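Local coordinates for peptidase M16 inactive domain family protein (Pseudomonas fluorescens, PDB 3GWB) that is of unproven function but belongs to the peptidase M16 family and may take part in metal-dependent peptide hydrolysis, at residues Asn273-Gly278 against Lys345-Ala350; Asn340-Lys345 against Glu398-Ala403; Asp349-Leu354 against Gln391-Thr396. All blocks are in the same frame, centred on the assembly; numbering follows the deposited sequence.

Contact 1 of 3, residues Asn273-Gly278 against Lys345-Ala350; sequences NQILGG and KELDDA
I275 of helix 266-277 sets its side chain against E346, L347 and A350 of helix 344-356. The two short helical segments cross at 109°, with their axes 9.7 Å apart. The tight part is built around the branches of the isoleucine. Its CG2 lies 3.6 Å from E346 CB and equally far from E346 CD, so it rests on both ends of the glutamate chain. CG1 meets A350 CB at 3.7 Å, one turn further along helix 344-356. This split follows from chi1 of -62°, which turns CG1 beside the backbone N and CG2 beside the carbonyl carbon. CD1 reaches the helix backbone, 3.9 Å from L347 CA. An alanine in place of I275 would probably open a gap between the two helices, in front of E346 and A350, and leave the stem of E346 without its apolar neighbour. The carboxylate of E346 is held outside these segments, by a salt bridge from OE1 to R284.

The looser side is polar and partly exposed. Q274 OE1 comes no nearer than 4.1 Å to A350 O, and two acceptors cannot bond. Q274 NE2 turns back to S270 O in a weak bond. On its far side, helix 266-277 rests on the sheet, with L276 on F312. Helix 344-356 crosses over it as a further layer, in the layered alpha/beta fold of an M16 domain.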
loop_
_atom_site.group_PDB
_atom_site.type_symbol
_atom_site.label_atom_id
_atom_site.label_comp_id
_atom_site.label_asym_id
_atom_site.label_seq_id
_atom_site.Cartn_x
_atom_site.Cartn_y
_atom_site.Cartn_z
ATOM N N ASN A 273 11.018 24.625 -2.972
ATOM C CA ASN A 273 9.776 23.962 -2.604
ATOM C C ASN A 273 9.933 23.230 -1.289
ATOM O O ASN A 273 9.012 23.194 -0.483
ATOM C CB ASN A 273 9.337 22.962 -3.672
ATOM C CG ASN A 273 8.094 22.211 -3.265
ATOM O OD1 ASN A 273 8.161 21.074 -2.787
ATOM N ND2 ASN A 273 6.947 22.855 -3.417
ATOM N N GLN A 274 11.099 22.632 -1.083
ATOM C CA GLN A 274 11.366 21.907 0.154
ATOM C C GLN A 274 11.152 22.824 1.356
ATOM O O GLN A 274 10.504 22.440 2.331
ATOM C CB GLN A 274 12.802 21.364 0.156
ATOM C CG GLN A 274 13.031 20.183 -0.787
ATOM C CD GLN A 274 14.500 19.777 -0.886
ATOM O OE1 GLN A 274 15.195 19.674 0.126
ATOM N NE2 GLN A 274 14.973 19.535 -2.109
ATOM N N ILE A 275 11.686 24.039 1.269
ATOM C CA ILE A 275 11.569 25.029 2.341
ATOM C C ILE A 275 10.128 25.507 2.537
ATOM O O ILE A 275 9.681 25.759 3.661
ATOM C CB ILE A 275 12.464 26.259 2.044
ATOM C CG1 ILE A 275 13.935 25.826 1.971
ATOM C CG2 ILE A 275 12.251 27.334 3.107
ATOM C CD1 ILE A 275 14.875 26.904 1.434
ATOM N N LEU A 276 9.404 25.635 1.433
ATOM C CA LEU A 276 8.020 26.092 1.471
ATOM C C LEU A 276 7.025 25.061 2.000
ATOM O O LEU A 276 6.232 25.365 2.888
ATOM C CB LEU A 276 7.584 26.534 0.072
ATOM C CG LEU A 276 6.106 26.863 -0.153
ATOM C CD1 LEU A 276 5.683 28.030 0.710
ATOM C CD2 LEU A 276 5.890 27.195 -1.631
ATOM N N GLY A 277 7.056 23.853 1.440
ATOM C CA GLY A 277 6.123 22.825 1.867
ATOM C C GLY A 277 6.572 21.388 1.671
ATOM O O GLY A 277 5.762 20.521 1.349
ATOM N N GLY A 278 7.859 21.127 1.859
ATOM C CA GLY A 278 8.357 19.770 1.715
ATOM C C GLY A 278 7.998 18.982 2.965
ATOM O O GLY A 278 7.018 19.300 3.641
ATOM N N LYS A 345 18.905 30.534 7.316
ATOM C CA LYS A 345 18.681 29.376 8.165
ATOM C C LYS A 345 17.920 28.297 7.406
ATOM O O LYS A 345 18.351 27.143 7.368
ATOM C CB LYS A 345 17.903 29.773 9.421
ATOM C CG LYS A 345 17.559 28.593 10.323
ATOM C CD LYS A 345 16.854 29.032 11.601
ATOM C CE LYS A 345 15.514 29.705 11.313
ATOM N NZ LYS A 345 14.558 28.811 10.587
ATOM N N GLU A 346 16.796 28.679 6.799
ATOM C CA GLU A 346 15.975 27.739 6.039
ATOM C C GLU A 346 16.759 27.073 4.925
ATOM O O GLU A 346 16.619 25.873 4.694
ATOM C CB GLU A 346 14.763 28.446 5.425
ATOM C CG GLU A 346 13.825 29.060 6.441
ATOM C CD GLU A 346 12.627 29.734 5.795
ATOM O OE1 GLU A 346 12.837 30.561 4.884
ATOM O OE2 GLU A 346 11.478 29.443 6.207
ATOM N N LEU A 347 17.574 27.856 4.228
ATOM C CA LEU A 347 18.371 27.335 3.128
ATOM C C LEU A 347 19.392 26.303 3.613
ATOM O O LEU A 347 19.539 25.240 3.007
ATOM C CB LEU A 347 19.093 28.477 2.409
ATOM C CG LEU A 347 19.933 28.089 1.191
ATOM C CD1 LEU A 347 19.017 27.888 -0.005
ATOM C CD2 LEU A 347 20.950 29.183 0.892
ATOM N N ASP A 348 20.089 26.609 4.702
ATOM C CA ASP A 348 21.091 25.687 5.235
ATOM C C ASP A 348 20.465 24.396 5.739
ATOM O O ASP A 348 20.951 23.303 5.443
ATOM C CB ASP A 348 21.894 26.355 6.351
ATOM C CG ASP A 348 22.858 27.398 5.823
ATOM O OD1 ASP A 348 23.552 27.104 4.823
ATOM O OD2 ASP A 348 22.926 28.502 6.407
ATOM N N ASP A 349 19.386 24.526 6.502
ATOM C CA ASP A 349 18.673 23.368 7.024
ATOM C C ASP A 349 18.222 22.479 5.864
ATOM O O ASP A 349 18.400 21.259 5.898
ATOM C CB ASP A 349 17.456 23.827 7.834
ATOM C CG ASP A 349 17.845 24.483 9.153
ATOM O OD1 ASP A 349 18.938 25.094 9.224
ATOM O OD2 ASP A 349 17.049 24.399 10.116
ATOM N N ALA A 350 17.649 23.090 4.830
ATOM C CA ALA A 350 17.188 22.330 3.672
ATOM C C ALA A 350 18.354 21.601 3.008
ATOM O O ALA A 350 18.261 20.404 2.725
ATOM C CB ALA A 350 16.496 23.253 2.667
#

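Contact 2 of 3, residues Asn340-Lys345 against Glu398-Ala403; sequences NGPTQK and EQVKAA
K401 of helix 397-407 lies over the backbone of N340 and G341, where helix 323-340 ends. The closest backbone approach is here, with G341 CA 4.6 Å from K401 CA. The lysine can be followed outward. Its CB sits 4.0 Å from G341 CA. CG follows at 4.1 Å from the same G341 CA. CG is anti to the backbone N (chi1 173°), and the chain then runs extended. CD lies 3.9 Å from N340 O and CE stays beside the carbonyl carbon of N340, so the aliphatic stem covers this peptide group. The chain bends only at its last torsion, and K401 NZ ends 5.8 Å from N340 O, too far for a bond.

G341 has a positive phi (77°) as the chain leaves the helix. A CB on it would point toward helix 397-407 and come 2.9 Å from K401 CB, a clash, so the close approach depends on the missing side chain.

The turn between helices 323-340 and 344-356 closes with a capping box. T343 is the N-cap residue, and its OG1 caps the backbone N of E346. In return E346 OE1 accepts from T343 N.

Next to this turn, the contact becomes apolar. The ring of P342 meets V400 through two of its carbons: CG is 4.1 Å from V400 CG1, and CD is nearly as close to the same methyl. V400 holds CG1 anti to its backbone N (chi1 171°), which places it against the proline. V397 and I275 also touch the ring of P342. N340 turns its side chain away from K401, and its ND2 bonds to E336 OE2.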
loop_
_atom_site.group_PDB
_atom_site.type_symbol
_atom_site.label_atom_id
_atom_site.label_comp_id
_atom_site.label_asym_id
_atom_site.label_seq_id
_atom_site.Cartn_x
_atom_site.Cartn_y
_atom_site.Cartn_z
ATOM N N ASN A 340 9.895 37.570 -0.454
ATOM C CA ASN A 340 11.161 37.709 0.255
ATOM C C ASN A 340 12.131 36.551 0.142
ATOM O O ASN A 340 13.301 36.686 0.494
ATOM C CB ASN A 340 10.899 38.010 1.729
ATOM C CG ASN A 340 10.246 39.355 1.926
ATOM O OD1 ASN A 340 10.638 40.335 1.296
ATOM N ND2 ASN A 340 9.250 39.418 2.804
ATOM N N GLY A 341 11.654 35.417 -0.353
ATOM C CA GLY A 341 12.523 34.267 -0.486
ATOM C C GLY A 341 12.755 33.587 0.846
ATOM O O GLY A 341 12.162 33.964 1.857
ATOM N N PRO A 342 13.615 32.564 0.879
ATOM C CA PRO A 342 13.901 31.844 2.119
ATOM C C PRO A 342 15.011 32.528 2.914
ATOM O O PRO A 342 15.807 33.272 2.352
ATOM C CB PRO A 342 14.322 30.476 1.610
ATOM C CG PRO A 342 15.114 30.836 0.403
ATOM C CD PRO A 342 14.257 31.898 -0.270
ATOM N N THR A 343 15.054 32.274 4.218
ATOM C CA THR A 343 16.086 32.851 5.081
ATOM C C THR A 343 17.310 31.945 5.015
ATOM O O THR A 343 17.185 30.777 4.645
ATOM C CB THR A 343 15.619 32.913 6.542
ATOM O OG1 THR A 343 15.331 31.589 7.006
ATOM C CG2 THR A 343 14.369 33.774 6.666
ATOM N N GLN A 344 18.481 32.479 5.366
ATOM C CA GLN A 344 19.719 31.698 5.360
ATOM C C GLN A 344 19.540 30.419 6.156
ATOM O O GLN A 344 19.979 29.352 5.734
ATOM C CB GLN A 344 20.876 32.483 5.982
ATOM C CG GLN A 344 21.753 33.211 4.995
ATOM C CD GLN A 344 22.223 32.320 3.861
ATOM O OE1 GLN A 344 22.768 31.238 4.079
ATOM N NE2 GLN A 344 22.017 32.780 2.638
ATOM N N LYS A 345 18.905 30.534 7.316
ATOM C CA LYS A 345 18.681 29.376 8.165
ATOM C C LYS A 345 17.920 28.297 7.406
ATOM O O LYS A 345 18.351 27.143 7.368
ATOM C CB LYS A 345 17.903 29.773 9.421
ATOM C CG LYS A 345 17.559 28.593 10.323
ATOM C CD LYS A 345 16.854 29.032 11.601
ATOM C CE LYS A 345 15.514 29.705 11.313
ATOM N NZ LYS A 345 14.558 28.811 10.587
ATOM N N GLU A 398 19.311 34.132 -2.910
ATOM C CA GLU A 398 18.964 34.955 -4.059
ATOM C C GLU A 398 18.598 34.100 -5.273
ATOM O O GLU A 398 17.642 34.404 -5.980
ATOM C CB GLU A 398 20.130 35.891 -4.411
ATOM C CG GLU A 398 21.353 35.184 -4.998
ATOM C CD GLU A 398 22.588 36.076 -5.077
ATOM O OE1 GLU A 398 22.492 37.200 -5.625
ATOM O OE2 GLU A 398 23.658 35.647 -4.593
ATOM N N GLN A 399 19.356 33.031 -5.510
ATOM C CA GLN A 399 19.100 32.144 -6.644
ATOM C C GLN A 399 17.799 31.372 -6.477
ATOM O O GLN A 399 17.072 31.159 -7.441
ATOM C CB GLN A 399 20.251 31.154 -6.822
ATOM C CG GLN A 399 21.588 31.804 -7.137
ATOM C CD GLN A 399 22.714 30.794 -7.186
ATOM O OE1 GLN A 399 22.895 30.007 -6.260
ATOM N NE2 GLN A 399 23.476 30.810 -8.271
ATOM N N VAL A 400 17.514 30.933 -5.256
ATOM C CA VAL A 400 16.280 30.208 -5.003
ATOM C C VAL A 400 15.102 31.167 -5.187
ATOM O O VAL A 400 14.132 30.849 -5.874
ATOM C CB VAL A 400 16.268 29.619 -3.578
ATOM C CG1 VAL A 400 14.881 29.053 -3.245
ATOM C CG2 VAL A 400 17.330 28.531 -3.466
ATOM N N LYS A 401 15.191 32.350 -4.588
ATOM C CA LYS A 401 14.116 33.330 -4.720
ATOM C C LYS A 401 13.849 33.679 -6.188
ATOM O O LYS A 401 12.694 33.799 -6.611
ATOM C CB LYS A 401 14.459 34.602 -3.934
ATOM C CG LYS A 401 13.483 35.755 -4.135
ATOM C CD LYS A 401 13.919 36.975 -3.338
ATOM C CE LYS A 401 13.013 38.171 -3.583
ATOM N NZ LYS A 401 13.145 38.723 -4.962
ATOM N N ALA A 402 14.915 33.834 -6.965
ATOM C CA ALA A 402 14.762 34.175 -8.373
ATOM C C ALA A 402 14.067 33.062 -9.138
ATOM O O ALA A 402 13.140 33.320 -9.911
ATOM C CB ALA A 402 16.116 34.462 -8.998
ATOM N N ALA A 403 14.515 31.829 -8.919
ATOM C CA ALA A 403 13.948 30.670 -9.597
ATOM C C ALA A 403 12.465 30.496 -9.303
ATOM O O ALA A 403 11.670 30.307 -10.216
ATOM C CB ALA A 403 14.715 29.404 -9.202
#

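Contact 3 of 3, residues Asp349-Leu354 against Gln391-Thr396; sequences DAKREL and QSQELT
K351 of helix 344-356 sends its amine into a group of backbone carbonyls at the C-terminal part of helix 384-394. NZ donates to L395 O at 2.9 Å, in the carbonyl plane and on a lone pair. It donates also to S392 O at 3.2 Å, again on a lone pair. A bond to Q393 O is modelled too, but the position of that oxygen is doubtful. This is a lysine amine set at the carbonyl end of a helix, where the chain turns toward helix 397-407. The partial negative charge of the helix end would probably favour the ammonium form. S392 O has a second donor in L395 N, so the amine shares it with the turn itself. The lysine chain reaches this place by a bend at chi3 (94°) and another at chi4.

Next to these bonds to S392 O and L395 O, one runs the other way. Q393 NE2 donates to K351 O at 3.1 Å, nearly straight at 175°. The acceptor lies in the plane of the glutamine amide, while the donor is tilted 34° from the plane of the carbonyl. Q393 bends at chi2, which helps to bring the amide back over K351, and OE1 ends 3.7 Å from K351 CB.

Packing begins further out, one turn along helix 344-356. L354 also touches L271 and Q274 of helix 266-277. S392 OG is bonded to F388 O. L354 CD2 fits against this serine, 3.6 Å from S392 CB and 3.7 Å from S392 OG.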
loop_
_atom_site.group_PDB
_atom_site.type_symbol
_atom_site.label_atom_id
_atom_site.label_comp_id
_atom_site.label_asym_id
_atom_site.label_seq_id
_atom_site.Cartn_x
_atom_site.Cartn_y
_atom_site.Cartn_z
ATOM N N ASP A 349 19.386 24.526 6.502
ATOM C CA ASP A 349 18.673 23.368 7.024
ATOM C C ASP A 349 18.222 22.479 5.864
ATOM O O ASP A 349 18.400 21.259 5.898
ATOM C CB ASP A 349 17.456 23.827 7.834
ATOM C CG ASP A 349 17.845 24.483 9.153
ATOM O OD1 ASP A 349 18.938 25.094 9.224
ATOM O OD2 ASP A 349 17.049 24.399 10.116
ATOM N N ALA A 350 17.649 23.090 4.830
ATOM C CA ALA A 350 17.188 22.330 3.672
ATOM C C ALA A 350 18.354 21.601 3.008
ATOM O O ALA A 350 18.261 20.404 2.725
ATOM C CB ALA A 350 16.496 23.253 2.667
ATOM N N LYS A 351 19.448 22.318 2.757
ATOM C CA LYS A 351 20.616 21.708 2.133
ATOM C C LYS A 351 21.111 20.548 2.992
ATOM O O LYS A 351 21.482 19.498 2.469
ATOM C CB LYS A 351 21.735 22.738 1.951
ATOM C CG LYS A 351 21.416 23.820 0.924
ATOM C CD LYS A 351 22.146 25.117 1.244
ATOM C CE LYS A 351 23.457 25.246 0.515
ATOM N NZ LYS A 351 23.237 25.729 -0.868
ATOM N N ARG A 352 21.102 20.732 4.309
ATOM C CA ARG A 352 21.551 19.682 5.215
ATOM C C ARG A 352 20.626 18.472 5.139
ATOM O O ARG A 352 21.088 17.336 5.096
ATOM C CB ARG A 352 21.617 20.196 6.655
ATOM C CG ARG A 352 22.184 19.176 7.623
ATOM C CD ARG A 352 22.505 19.771 8.987
ATOM N NE ARG A 352 21.309 20.181 9.719
ATOM C CZ ARG A 352 20.858 21.432 9.797
ATOM N NH1 ARG A 352 21.500 22.424 9.185
ATOM N NH2 ARG A 352 19.758 21.693 10.494
ATOM N N GLU A 353 19.321 18.717 5.122
ATOM C CA GLU A 353 18.352 17.630 5.032
ATOM C C GLU A 353 18.518 16.909 3.701
ATOM O O GLU A 353 18.501 15.680 3.640
ATOM C CB GLU A 353 16.920 18.166 5.123
ATOM C CG GLU A 353 16.514 18.705 6.486
ATOM C CD GLU A 353 15.057 19.146 6.522
ATOM O OE1 GLU A 353 14.713 20.147 5.853
ATOM O OE2 GLU A 353 14.251 18.482 7.213
ATOM N N LEU A 354 18.672 17.689 2.638
ATOM C CA LEU A 354 18.831 17.143 1.299
ATOM C C LEU A 354 20.091 16.285 1.213
ATOM O O LEU A 354 20.044 15.147 0.741
ATOM C CB LEU A 354 18.900 18.282 0.279
ATOM C CG LEU A 354 18.839 17.905 -1.204
ATOM C CD1 LEU A 354 17.530 17.172 -1.502
ATOM C CD2 LEU A 354 18.955 19.167 -2.052
ATOM N N GLN A 391 25.136 21.434 -7.514
ATOM C CA GLN A 391 24.282 22.604 -7.669
ATOM C C GLN A 391 23.408 22.881 -6.450
ATOM O O GLN A 391 23.326 24.020 -5.988
ATOM C CB GLN A 391 23.403 22.454 -8.914
ATOM C CG GLN A 391 24.180 22.493 -10.222
ATOM C CD GLN A 391 23.285 22.357 -11.441
ATOM O OE1 GLN A 391 22.286 23.069 -11.577
ATOM N NE2 GLN A 391 23.644 21.446 -12.338
ATOM N N SER A 392 22.756 21.845 -5.931
ATOM C CA SER A 392 21.894 22.008 -4.767
ATOM C C SER A 392 22.638 22.632 -3.592
ATOM O O SER A 392 22.227 23.668 -3.066
ATOM C CB SER A 392 21.309 20.660 -4.339
ATOM O OG SER A 392 20.349 20.201 -5.276
ATOM N N GLN A 393 23.733 21.997 -3.187
ATOM C CA GLN A 393 24.531 22.486 -2.068
ATOM C C GLN A 393 25.116 23.885 -2.291
ATOM O O GLN A 393 25.536 24.537 -1.341
ATOM C CB GLN A 393 25.671 21.506 -1.769
ATOM C CG GLN A 393 25.221 20.126 -1.306
ATOM C CD GLN A 393 24.353 20.176 -0.061
ATOM O OE1 GLN A 393 24.708 20.813 0.932
ATOM N NE2 GLN A 393 23.211 19.496 -0.106
ATOM N N GLU A 394 25.134 24.351 -3.535
ATOM C CA GLU A 394 25.697 25.664 -3.836
ATOM C C GLU A 394 24.707 26.811 -4.038
ATOM O O GLU A 394 25.112 27.972 -4.170
ATOM C CB GLU A 394 26.614 25.553 -5.055
ATOM C CG GLU A 394 27.958 24.917 -4.723
ATOM C CD GLU A 394 28.806 24.635 -5.948
ATOM O OE1 GLU A 394 28.840 25.485 -6.866
ATOM O OE2 GLU A 394 29.450 23.562 -5.984
ATOM N N LEU A 395 23.416 26.496 -4.058
ATOM C CA LEU A 395 22.395 27.521 -4.251
ATOM C C LEU A 395 22.399 28.584 -3.156
ATOM O O LEU A 395 22.664 28.293 -1.990
ATOM C CB LEU A 395 21.010 26.875 -4.316
ATOM C CG LEU A 395 20.752 26.013 -5.549
ATOM C CD1 LEU A 395 19.444 25.257 -5.387
ATOM C CD2 LEU A 395 20.720 26.906 -6.788
ATOM N N THR A 396 22.102 29.819 -3.547
ATOM C CA THR A 396 22.040 30.930 -2.605
ATOM C C THR A 396 20.580 31.350 -2.435
ATOM O O THR A 396 19.725 31.008 -3.253
ATOM C CB THR A 396 22.843 32.150 -3.108
ATOM O OG1 THR A 396 22.327 32.571 -4.377
ATOM C CG2 THR A 396 24.319 31.805 -3.259
#

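Overall arrangement
All three contacts use helix 344-356 or the turn that leads into it. Contact 1 joins it to helix 266-277, contact 2 joins its leading turn to helix 397-407, and contact 3 joins it to helix 384-394. The centres of contacts 1 and 3 are about 8 Å apart, those of 1 and 2 about 10 Å, and those of 2 and 3 about 12 Å. Side chains bridge them. I275 CD1 lies 3.6 Å from P342 CB, and L347 CD1 lies 3.9 Å from V400 CG2. V400 CG2 also meets L395 CB, at 4.1 Å. The group lies well off the chain centre, about 22 to 27 Å from it.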